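Local coordinates for protein endonuclease and methylase LlaGI (Lactococcus lactis, PDB 5FFJ) that probably restricts and modifies DNA, joining sequence recognition and adenine methylation to a helicase-like ATPase and, in the full-length enzyme, a nuclease, at residues S862-N867 with K1117-R1122; R1122-R1127 with R1158-N1163; T745-T750 with I791-T796. One frame throughout, in Å; residues are numbered along the deposited sequence.

Interaction 1: residues S862-N867 with K1117-R1122; sequences SNENDN and KISWSR. With nucleotides of chain C.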
# COMPACT_ATOMS: atom_id res chain seq x y z
N SER A 862 1.54 -5.87 9.41
CA SER A 862 2.58 -6.88 9.59
C SER A 862 3.75 -6.16 10.28
O SER A 862 3.98 -4.98 10.02
CB SER A 862 3.00 -7.52 8.27
OG SER A 862 1.96 -8.34 7.76
N ASN A 863 4.48 -6.86 11.14
CA ASN A 863 5.13 -6.24 12.30
C ASN A 863 6.14 -5.12 12.03
O ASN A 863 6.14 -4.10 12.73
CB ASN A 863 5.83 -7.31 13.14
CG ASN A 863 6.28 -6.80 14.49
OD1 ASN A 863 7.47 -6.63 14.74
ND2 ASN A 863 5.32 -6.53 15.37
N GLU A 864 6.99 -5.29 11.03
CA GLU A 864 8.15 -4.42 10.87
C GLU A 864 7.80 -3.14 10.12
O GLU A 864 8.66 -2.29 9.90
CB GLU A 864 9.28 -5.15 10.14
CG GLU A 864 9.36 -6.63 10.51
CD GLU A 864 10.76 -7.11 10.80
OE1 GLU A 864 10.89 -8.18 11.42
OE2 GLU A 864 11.75 -6.43 10.43
N ASN A 865 6.54 -3.02 9.72
CA ASN A 865 6.03 -1.75 9.22
C ASN A 865 5.67 -0.87 10.42
O ASN A 865 4.54 -0.40 10.54
CB ASN A 865 4.81 -1.98 8.31
CG ASN A 865 5.04 -3.07 7.29
OD1 ASN A 865 6.17 -3.30 6.85
ND2 ASN A 865 3.97 -3.76 6.91
N ASP A 866 6.67 -0.66 11.28
CA ASP A 866 6.47 -0.05 12.60
C ASP A 866 5.74 1.29 12.48
O ASP A 866 5.01 1.69 13.39
CB ASP A 866 7.82 0.17 13.31
CG ASP A 866 8.75 -1.03 13.20
OD1 ASP A 866 8.57 -2.00 13.97
OD2 ASP A 866 9.68 -0.99 12.37
N ASN A 867 5.96 1.96 11.36
CA ASN A 867 5.30 3.23 11.05
C ASN A 867 3.78 3.08 11.19
O ASN A 867 3.08 4.02 11.56
CB ASN A 867 5.65 3.70 9.63
CG ASN A 867 7.12 3.50 9.27
OD1 ASN A 867 7.45 2.66 8.42
ND2 ASN A 867 8.00 4.28 9.88
N LYS A 1117 17.45 -9.34 7.65
CA LYS A 1117 18.32 -9.58 8.80
C LYS A 1117 17.57 -10.32 9.90
O LYS A 1117 17.98 -11.38 10.35
CB LYS A 1117 18.84 -8.25 9.35
CG LYS A 1117 19.78 -7.52 8.43
CD LYS A 1117 21.21 -8.01 8.61
CE LYS A 1117 22.18 -7.18 7.80
NZ LYS A 1117 23.59 -7.51 8.15
N ILE A 1118 16.45 -9.72 10.32
CA ILE A 1118 15.64 -10.23 11.42
C ILE A 1118 14.16 -10.14 11.07
O ILE A 1118 13.73 -9.20 10.39
CB ILE A 1118 15.91 -9.42 12.73
CG1 ILE A 1118 17.21 -9.89 13.39
CG2 ILE A 1118 14.77 -9.56 13.75
CD1 ILE A 1118 17.95 -8.78 14.11
N SER A 1119 13.39 -11.13 11.51
CA SER A 1119 11.94 -11.05 11.48
C SER A 1119 11.45 -10.76 12.90
O SER A 1119 11.18 -11.68 13.68
CB SER A 1119 11.31 -12.33 10.92
OG SER A 1119 9.94 -12.10 10.59
N TRP A 1120 11.36 -9.48 13.24
CA TRP A 1120 10.86 -9.03 14.54
C TRP A 1120 9.45 -9.52 14.82
O TRP A 1120 8.62 -9.66 13.92
CB TRP A 1120 10.89 -7.50 14.63
CG TRP A 1120 12.27 -6.92 14.60
CD1 TRP A 1120 12.82 -6.14 13.62
CD2 TRP A 1120 13.29 -7.07 15.60
NE1 TRP A 1120 14.11 -5.80 13.95
CE2 TRP A 1120 14.42 -6.36 15.16
CE3 TRP A 1120 13.35 -7.74 16.83
CZ2 TRP A 1120 15.60 -6.30 15.90
CZ3 TRP A 1120 14.52 -7.68 17.56
CH2 TRP A 1120 15.63 -6.97 17.09
N SER A 1121 9.19 -9.78 16.10
CA SER A 1121 7.86 -10.01 16.61
C SER A 1121 7.78 -9.35 17.97
O SER A 1121 8.81 -8.98 18.53
CB SER A 1121 7.56 -11.51 16.71
OG SER A 1121 8.37 -12.11 17.70
N ARG A 1122 6.57 -9.19 18.50
CA ARG A 1122 6.38 -8.52 19.79
C ARG A 1122 7.32 -9.08 20.85
O ARG A 1122 8.10 -8.35 21.44
CB ARG A 1122 4.93 -8.66 20.26
CG ARG A 1122 4.69 -8.06 21.64
CD ARG A 1122 3.21 -7.94 21.96
NE ARG A 1122 2.54 -9.24 21.99
CZ ARG A 1122 1.29 -9.43 22.39
NH1 ARG A 1122 0.56 -8.40 22.82
NH2 ARG A 1122 0.77 -10.65 22.38
P DA C 17 3.95 -10.49 13.21
OP1 DA C 17 4.79 -10.11 12.06
OP2 DA C 17 4.56 -11.14 14.39
O5' DA C 17 3.14 -9.21 13.72
C5' DA C 17 2.36 -8.46 12.79
C4' DA C 17 0.97 -8.15 13.32
O4' DA C 17 0.24 -9.38 13.52
C3' DA C 17 0.92 -7.41 14.66
O3' DA C 17 -0.08 -6.39 14.61
C2' DA C 17 0.60 -8.51 15.66
C1' DA C 17 -0.28 -9.43 14.83
N9 DA C 17 -0.26 -10.82 15.26
C8 DA C 17 0.84 -11.58 15.54
N7 DA C 17 0.55 -12.81 15.88
C5 DA C 17 -0.83 -12.85 15.82
C6 DA C 17 -1.74 -13.88 16.06
N6 DA C 17 -1.38 -15.10 16.45
N1 DA C 17 -3.06 -13.60 15.91
C2 DA C 17 -3.41 -12.37 15.52
N3 DA C 17 -2.64 -11.32 15.26
C4 DA C 17 -1.34 -11.64 15.43
P DT C 18 -0.00 -5.11 15.57
OP1 DT C 18 -0.83 -4.06 14.93
OP2 DT C 18 1.42 -4.82 15.87
O5' DT C 18 -0.74 -5.59 16.91
C5' DT C 18 -2.12 -5.94 16.86
C4' DT C 18 -2.56 -6.66 18.12
O4' DT C 18 -2.20 -8.07 18.05
C3' DT C 18 -1.93 -6.13 19.42
O3' DT C 18 -2.95 -5.86 20.38
C2' DT C 18 -1.03 -7.29 19.86
C1' DT C 18 -1.82 -8.47 19.34
N1 DT C 18 -1.09 -9.78 19.28
C2 DT C 18 -1.79 -10.93 19.56
O2 DT C 18 -2.97 -10.95 19.83
N3 DT C 18 -1.05 -12.08 19.48
C4 DT C 18 0.29 -12.19 19.18
O4 DT C 18 0.87 -13.27 19.14
C5 DT C 18 0.97 -10.94 18.91
C7 DT C 18 2.43 -10.92 18.57
C6 DT C 18 0.25 -9.80 18.98
P DG C 19 -2.98 -4.49 21.21
OP1 DG C 19 -3.17 -3.37 20.25
OP2 DG C 19 -1.82 -4.48 22.12
O5' DG C 19 -4.31 -4.62 22.07
C5' DG C 19 -5.57 -4.76 21.41
C4' DG C 19 -6.56 -5.55 22.27
O4' DG C 19 -6.20 -6.95 22.24
C3' DG C 19 -6.58 -5.16 23.74
O3' DG C 19 -7.91 -5.30 24.27
C2' DG C 19 -5.59 -6.13 24.37
C1' DG C 19 -5.77 -7.38 23.52
N9 DG C 19 -4.55 -8.19 23.34
C8 DG C 19 -3.29 -7.74 23.02
N7 DG C 19 -2.41 -8.71 22.90
C5 DG C 19 -3.14 -9.86 23.14
C6 DG C 19 -2.73 -11.22 23.14
O6 DG C 19 -1.60 -11.68 22.93
N1 DG C 19 -3.79 -12.08 23.43
C2 DG C 19 -5.08 -11.68 23.68
N2 DG C 19 -5.97 -12.66 23.93
N3 DG C 19 -5.48 -10.42 23.67
C4 DG C 19 -4.46 -9.56 23.40

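Interaction 2: residues R1122-R1127 with R1158-N1163; sequences RSLKQR and RFLNEN. With nucleotides of chain C.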
# COMPACT_ATOMS: atom_id res chain seq x y z
N ARG A 1122 6.57 -9.19 18.50
CA ARG A 1122 6.38 -8.52 19.79
C ARG A 1122 7.32 -9.08 20.85
O ARG A 1122 8.10 -8.35 21.44
CB ARG A 1122 4.93 -8.66 20.26
CG ARG A 1122 4.69 -8.06 21.64
CD ARG A 1122 3.21 -7.94 21.96
NE ARG A 1122 2.54 -9.24 21.99
CZ ARG A 1122 1.29 -9.43 22.39
NH1 ARG A 1122 0.56 -8.40 22.82
NH2 ARG A 1122 0.77 -10.65 22.38
N SER A 1123 7.24 -10.39 21.07
CA SER A 1123 8.05 -11.05 22.09
C SER A 1123 9.54 -10.83 21.87
O SER A 1123 10.28 -10.59 22.82
CB SER A 1123 7.74 -12.54 22.13
OG SER A 1123 8.79 -13.27 22.75
N LEU A 1124 9.98 -10.91 20.62
CA LEU A 1124 11.41 -10.78 20.33
C LEU A 1124 11.88 -9.36 20.63
O LEU A 1124 13.02 -9.16 21.05
CB LEU A 1124 11.71 -11.13 18.87
CG LEU A 1124 13.19 -11.31 18.55
CD1 LEU A 1124 13.73 -12.57 19.20
CD2 LEU A 1124 13.43 -11.35 17.05
N LYS A 1125 11.01 -8.38 20.42
CA LYS A 1125 11.32 -7.00 20.77
C LYS A 1125 11.45 -6.85 22.28
O LYS A 1125 12.33 -6.14 22.77
CB LYS A 1125 10.25 -6.04 20.25
CG LYS A 1125 10.18 -5.92 18.74
CD LYS A 1125 9.21 -4.83 18.33
CE LYS A 1125 8.85 -4.93 16.86
NZ LYS A 1125 8.73 -3.59 16.21
N GLN A 1126 10.57 -7.52 23.02
CA GLN A 1126 10.58 -7.47 24.47
C GLN A 1126 11.92 -7.93 25.02
O GLN A 1126 12.44 -7.37 25.99
CB GLN A 1126 9.46 -8.33 25.06
CG GLN A 1126 8.06 -7.85 24.72
CD GLN A 1126 6.99 -8.86 25.08
OE1 GLN A 1126 7.29 -9.97 25.51
NE2 GLN A 1126 5.74 -8.47 24.92
N ARG A 1127 12.48 -8.96 24.39
CA ARG A 1127 13.75 -9.53 24.82
C ARG A 1127 14.93 -8.69 24.33
O ARG A 1127 16.06 -8.86 24.78
CB ARG A 1127 13.89 -10.96 24.31
CG ARG A 1127 12.72 -11.87 24.67
CD ARG A 1127 12.83 -13.20 23.95
NE ARG A 1127 11.52 -13.79 23.68
CZ ARG A 1127 10.89 -14.63 24.49
NH1 ARG A 1127 11.43 -15.01 25.64
NH2 ARG A 1127 9.70 -15.11 24.14
N ARG A 1158 11.39 -21.80 22.06
CA ARG A 1158 10.52 -20.86 22.77
C ARG A 1158 10.95 -19.44 22.44
O ARG A 1158 10.13 -18.53 22.28
CB ARG A 1158 10.58 -21.09 24.29
CG ARG A 1158 10.66 -22.55 24.73
CD ARG A 1158 10.46 -22.66 26.24
NE ARG A 1158 9.05 -22.81 26.61
CZ ARG A 1158 8.48 -23.93 27.06
NH1 ARG A 1158 9.20 -25.04 27.22
NH2 ARG A 1158 7.19 -23.94 27.36
N PHE A 1159 12.27 -19.27 22.36
CA PHE A 1159 12.88 -18.08 21.80
C PHE A 1159 12.93 -18.29 20.28
O PHE A 1159 13.34 -19.36 19.85
CB PHE A 1159 14.28 -17.91 22.38
CG PHE A 1159 14.78 -16.50 22.39
CD1 PHE A 1159 14.86 -15.77 21.21
CD2 PHE A 1159 15.20 -15.92 23.57
CE1 PHE A 1159 15.34 -14.47 21.23
CE2 PHE A 1159 15.68 -14.63 23.59
CZ PHE A 1159 15.75 -13.90 22.42
N LEU A 1160 12.52 -17.28 19.51
CA LEU A 1160 12.38 -17.34 18.04
C LEU A 1160 11.08 -18.02 17.57
O LEU A 1160 10.82 -18.05 16.37
CB LEU A 1160 13.58 -18.03 17.35
CG LEU A 1160 14.64 -17.10 16.78
CD1 LEU A 1160 15.41 -16.44 17.91
CD2 LEU A 1160 15.58 -17.87 15.87
N ASN A 1161 10.28 -18.56 18.49
CA ASN A 1161 8.89 -18.93 18.17
C ASN A 1161 7.93 -18.15 19.05
O ASN A 1161 7.92 -18.31 20.27
CB ASN A 1161 8.63 -20.43 18.34
CG ASN A 1161 9.31 -21.27 17.27
OD1 ASN A 1161 10.18 -20.79 16.54
ND2 ASN A 1161 8.91 -22.53 17.18
N GLU A 1162 7.12 -17.29 18.43
CA GLU A 1162 6.21 -16.42 19.17
C GLU A 1162 5.22 -17.22 20.02
O GLU A 1162 4.88 -16.82 21.14
CB GLU A 1162 5.44 -15.52 18.20
CG GLU A 1162 4.70 -14.37 18.88
CD GLU A 1162 5.62 -13.26 19.35
OE1 GLU A 1162 6.82 -13.29 19.00
OE2 GLU A 1162 5.14 -12.37 20.08
N ASN A 1163 4.75 -18.34 19.48
CA ASN A 1163 3.80 -19.21 20.17
C ASN A 1163 4.10 -20.68 19.95
O ASN A 1163 3.80 -21.23 18.89
CB ASN A 1163 2.37 -18.89 19.72
CG ASN A 1163 1.66 -17.94 20.67
OD1 ASN A 1163 1.38 -16.80 20.32
ND2 ASN A 1163 1.35 -18.43 21.87
P DT C 18 -0.00 -5.11 15.57
OP1 DT C 18 -0.83 -4.06 14.93
OP2 DT C 18 1.42 -4.82 15.87
O5' DT C 18 -0.74 -5.59 16.91
C5' DT C 18 -2.12 -5.94 16.86
C4' DT C 18 -2.56 -6.66 18.12
O4' DT C 18 -2.20 -8.07 18.05
C3' DT C 18 -1.93 -6.13 19.42
O3' DT C 18 -2.95 -5.86 20.38
C2' DT C 18 -1.03 -7.29 19.86
C1' DT C 18 -1.82 -8.47 19.34
N1 DT C 18 -1.09 -9.78 19.28
C2 DT C 18 -1.79 -10.93 19.56
O2 DT C 18 -2.97 -10.95 19.83
N3 DT C 18 -1.05 -12.08 19.48
C4 DT C 18 0.29 -12.19 19.18
O4 DT C 18 0.87 -13.27 19.14
C5 DT C 18 0.97 -10.94 18.91
C7 DT C 18 2.43 -10.92 18.57
C6 DT C 18 0.25 -9.80 18.98
P DG C 19 -2.98 -4.49 21.21
OP1 DG C 19 -3.17 -3.37 20.25
OP2 DG C 19 -1.82 -4.48 22.12
O5' DG C 19 -4.31 -4.62 22.07
C5' DG C 19 -5.57 -4.76 21.41
C4' DG C 19 -6.56 -5.55 22.27
O4' DG C 19 -6.20 -6.95 22.24
C3' DG C 19 -6.58 -5.16 23.74
O3' DG C 19 -7.91 -5.30 24.27
C2' DG C 19 -5.59 -6.13 24.37
C1' DG C 19 -5.77 -7.38 23.52
N9 DG C 19 -4.55 -8.19 23.34
C8 DG C 19 -3.29 -7.74 23.02
N7 DG C 19 -2.41 -8.71 22.90
C5 DG C 19 -3.14 -9.86 23.14
C6 DG C 19 -2.73 -11.22 23.14
O6 DG C 19 -1.60 -11.68 22.93
N1 DG C 19 -3.79 -12.08 23.43
C2 DG C 19 -5.08 -11.68 23.68
N2 DG C 19 -5.97 -12.66 23.93
N3 DG C 19 -5.48 -10.42 23.67
C4 DG C 19 -4.46 -9.56 23.40

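Interaction 3: residues T745-T750 with I791-T796; sequences TFIVRT and INIEAT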
# COMPACT_ATOMS: atom_id res chain seq x y z
N THR A 745 -16.99 12.78 -1.20
CA THR A 745 -17.93 12.03 -2.04
C THR A 745 -19.30 11.90 -1.40
O THR A 745 -20.32 11.97 -2.08
CB THR A 745 -17.40 10.60 -2.37
OG1 THR A 745 -16.19 10.69 -3.14
CG2 THR A 745 -18.43 9.77 -3.15
N PHE A 746 -19.32 11.71 -0.08
CA PHE A 746 -20.57 11.51 0.65
C PHE A 746 -21.31 12.83 0.89
O PHE A 746 -22.41 12.84 1.45
CB PHE A 746 -20.30 10.81 1.97
CG PHE A 746 -20.08 9.34 1.84
CD1 PHE A 746 -21.15 8.46 1.91
CD2 PHE A 746 -18.80 8.82 1.66
CE1 PHE A 746 -20.95 7.10 1.79
CE2 PHE A 746 -18.60 7.46 1.54
CZ PHE A 746 -19.68 6.59 1.61
N ILE A 747 -20.71 13.94 0.47
CA ILE A 747 -21.38 15.23 0.45
C ILE A 747 -21.76 15.59 -0.98
O ILE A 747 -22.89 15.98 -1.25
CB ILE A 747 -20.50 16.35 1.05
CG1 ILE A 747 -20.29 16.11 2.54
CG2 ILE A 747 -21.15 17.73 0.81
CD1 ILE A 747 -19.48 17.17 3.25
N VAL A 748 -20.78 15.47 -1.87
CA VAL A 748 -20.98 15.73 -3.29
C VAL A 748 -22.24 15.04 -3.81
O VAL A 748 -23.03 15.64 -4.53
CB VAL A 748 -19.77 15.26 -4.11
CG1 VAL A 748 -20.09 15.25 -5.60
CG2 VAL A 748 -18.56 16.14 -3.82
N ARG A 749 -22.42 13.79 -3.42
CA ARG A 749 -23.57 13.00 -3.85
C ARG A 749 -24.81 13.31 -3.01
O ARG A 749 -25.93 12.98 -3.41
CB ARG A 749 -23.24 11.51 -3.78
CG ARG A 749 -22.07 11.09 -4.66
CD ARG A 749 -22.32 11.42 -6.13
NE ARG A 749 -23.57 10.86 -6.62
CZ ARG A 749 -24.04 11.03 -7.85
NH1 ARG A 749 -23.35 11.75 -8.73
NH2 ARG A 749 -25.19 10.48 -8.21
N THR A 750 -24.61 13.94 -1.85
CA THR A 750 -25.74 14.31 -1.00
C THR A 750 -26.41 15.58 -1.52
O THR A 750 -27.63 15.62 -1.67
CB THR A 750 -25.30 14.54 0.46
OG1 THR A 750 -24.41 13.49 0.87
CG2 THR A 750 -26.51 14.56 1.38
N ILE A 791 -12.98 21.91 -2.27
CA ILE A 791 -13.27 22.36 -3.63
C ILE A 791 -14.44 21.60 -4.24
O ILE A 791 -15.39 22.20 -4.73
CB ILE A 791 -12.04 22.20 -4.55
CG1 ILE A 791 -10.85 23.00 -4.01
CG2 ILE A 791 -12.37 22.64 -5.98
CD1 ILE A 791 -9.54 22.73 -4.73
N ASN A 792 -14.35 20.27 -4.22
CA ASN A 792 -15.36 19.42 -4.84
C ASN A 792 -16.78 19.69 -4.33
O ASN A 792 -17.75 19.50 -5.06
CB ASN A 792 -15.01 17.95 -4.63
CG ASN A 792 -13.93 17.47 -5.58
OD1 ASN A 792 -14.20 16.68 -6.49
ND2 ASN A 792 -12.71 17.95 -5.38
N ILE A 793 -16.88 20.13 -3.08
CA ILE A 793 -18.17 20.53 -2.53
C ILE A 793 -18.48 21.96 -2.95
O ILE A 793 -19.61 22.28 -3.32
CB ILE A 793 -18.20 20.42 -0.99
CG1 ILE A 793 -17.85 19.00 -0.54
CG2 ILE A 793 -19.58 20.80 -0.45
CD1 ILE A 793 -17.44 18.91 0.92
N GLU A 794 -17.47 22.82 -2.88
CA GLU A 794 -17.61 24.21 -3.31
C GLU A 794 -18.00 24.30 -4.78
O GLU A 794 -18.85 25.10 -5.16
CB GLU A 794 -16.31 24.97 -3.07
CG GLU A 794 -15.98 25.23 -1.61
CD GLU A 794 -14.61 25.84 -1.42
OE1 GLU A 794 -13.97 26.17 -2.44
OE2 GLU A 794 -14.18 26.00 -0.26
N ALA A 795 -17.37 23.47 -5.60
CA ALA A 795 -17.59 23.48 -7.04
C ALA A 795 -18.96 22.90 -7.39
O ALA A 795 -19.68 23.45 -8.22
CB ALA A 795 -16.49 22.70 -7.75
N THR A 796 -19.31 21.78 -6.76
CA THR A 796 -20.58 21.12 -7.03
C THR A 796 -21.75 21.91 -6.44
O THR A 796 -22.91 21.63 -6.75
CB THR A 796 -20.60 19.69 -6.46
OG1 THR A 796 -20.12 19.69 -5.11
CG2 THR A 796 -19.73 18.77 -7.31

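Interaction 1: residues S862-N867 with K1117-R1122
Glu864 reaches from the loop after strand 850-853 to the indole of Trp1120; the two side chains cross at about a right angle, while the carboxylate and ring planes are 35° apart. OE2 of Glu864 lies at the ring edge, near its plane, 3.4 Å from Trp1120 CD1. A bend at chi2 brings the acid there, with CG beside the backbone N. Trp1120 also holds CG beside its own N, and its side chain is directed toward 862-867. One face of the ring is filled from within 1117-1122, where Ile1118 CG2 sits 3.4 Å above the plane, over the ring centre; a broad indole and a branched aliphatic chain suit this buried spot. Asn863 extends its side chain anti to its backbone N, toward the backbone of Trp1120 and Ser1121. Within the type I turn Ser862-Asn865, Asn863 N makes a weak hydrogen bond of 3.4 Å to OP1 of DA17 of chain C, and Asn863 CB lies 3.2 Å from the same OP1. Ser1121, the N-cap of helix 1122-1129, hydrogen-bonds through OG to Glu1162.

Arg1122 runs out extended and bends at chi3 (62°), which lays one face of its guanidinium against DT18 of chain C, with C6 3.5 Å above the plane. Its NH1 donates to N7 of DG19 of chain C at 3.0 Å and NH2 to O6 of DG19 at 2.6 Å, both at 155°. This forked pairing is the classical major-groove reading of guanine, fitting a specificity domain. The contact thus probably brings a methylase loop that lies against the DNA backbone, with one weak bond to it, next to a base-reading arginine.

Interaction 2: residues R1122-R1127 with R1158-N1163
The Phe1159 ring receives Arg1127 over one face, the CD methylene lying 3.5 Å from the ring centroid in a CH-pi contact. Beyond it, Arg1127 CZ stands 4.9 Å from that centroid, 21° off the normal, a cation-pi pair with guanidinium and ring planes 42° apart. Leu1124 comes obliquely, its CD1 3.2 Å from Phe1159 CE1, while Tyr1088 of helix 1074-1096 also meets the ring, steeply inclined to it. Near the plane of the Arg1122 guanidinium, at its edge, lies Glu1162 OE2, 4.5 Å from Arg1122 NE and so beyond a salt bridge.

Two donors of Arg1127 converge on Ser1123 OG: NH2 at 2.5 Å and, weakly, NE at 2.9 Å. A small hydroxyl one helical turn earlier suits this grip, holding the arginine over the phenyl. Glu1162, bent at chi2, offers the syn lone pair of OE2 to Ser1123 N at 3.1 Å and 159°, while its OE1 bonds to Ser1121 OG. Its OE2 also lies 3.4 Å from methyl C7 of DT18 of chain C. Accepting a first-turn N-H, with Arg1122 near but not paired, the carboxylate probably stays ionised and may lend that arginine only a favourable field.

Interaction 3: residues T745-T750 with I791-T796
Two neighbouring helices of the Rossmann-like methylase fold lie side by side here. Helix 745-760 follows strand 736-738, helix 783-797 follows the adjacent strand 776-780, and over these segments their axes run 8° from parallel and 9.2 Å apart. Helix 745-760 begins just after an Asp-Pro-Phe-Thr-Gly-Thr-Gly sequence, consistent with the AdoMet-binding motif of such methyltransferases.

At the start of the helix, Thr745 turns away from the partner, and its OG1 bonds to Thr743 OG1. Phe746 packs its ring on Val710 and Ile713 of helix 707-725. Ile747 is the first residue to face the second helix. Its CG2 is anti to the backbone N and its CG1 anti to the carbonyl carbon, so both branches reach Ile793, whose side chain crosses obliquely in the same two settings. CD1 of Ile747 meets CD1 of Ile793 at 3.6 Å, and CG2 of Ile747 meets CG2 of Ile793 at 3.7 Å; beta-branched chains fill this buried seam from both sides. An alanine in place of Ile793 would remove CG1, CG2 and CD1, and would probably loosen the fit against Ile747 and Phe810.

Val748 follows, at the level where the backbones come nearest, its CA 5.6 Å from that of Ile793. Its compact fork suits so close an approach: CG2 rests 3.7 Å from Asn792 O, while CG1 reaches Thr796 CG2 at 3.9 Å. Arg749 leaves the interface for a salt bridge with Asp711.

On the far helix, Thr796 presents its methyl to Val748 because chi1 of 48° sets OG1 between backbone N and carbonyl carbon. That hydroxyl donates in the carbonyl plane, on a lone pair of Asn792 O; the same oxygen also accepts Thr796 N at 3.2 Å.

Interaction 3 comes first along the chain, inside the methylase region, on two helices that follow neighbouring strands of its mixed sheet. Interaction 1 then ties a later methylase loop to the specificity region, and interaction 2 lies wholly within that region. The centres of interactions 1 and 2 are only 12 Å apart; they share Arg1122, which begins helix 1122-1129, and a salt bridge from Asp866 to Lys1125 joins them further. Interaction 3 is remote, its centre about 40 Å from interaction 1 and 49 Å from interaction 2. Thus the first two form one continuous DNA-contacting region, in which the shared Arg1122 reads the guanine, while the third belongs to the body of the methylase fold.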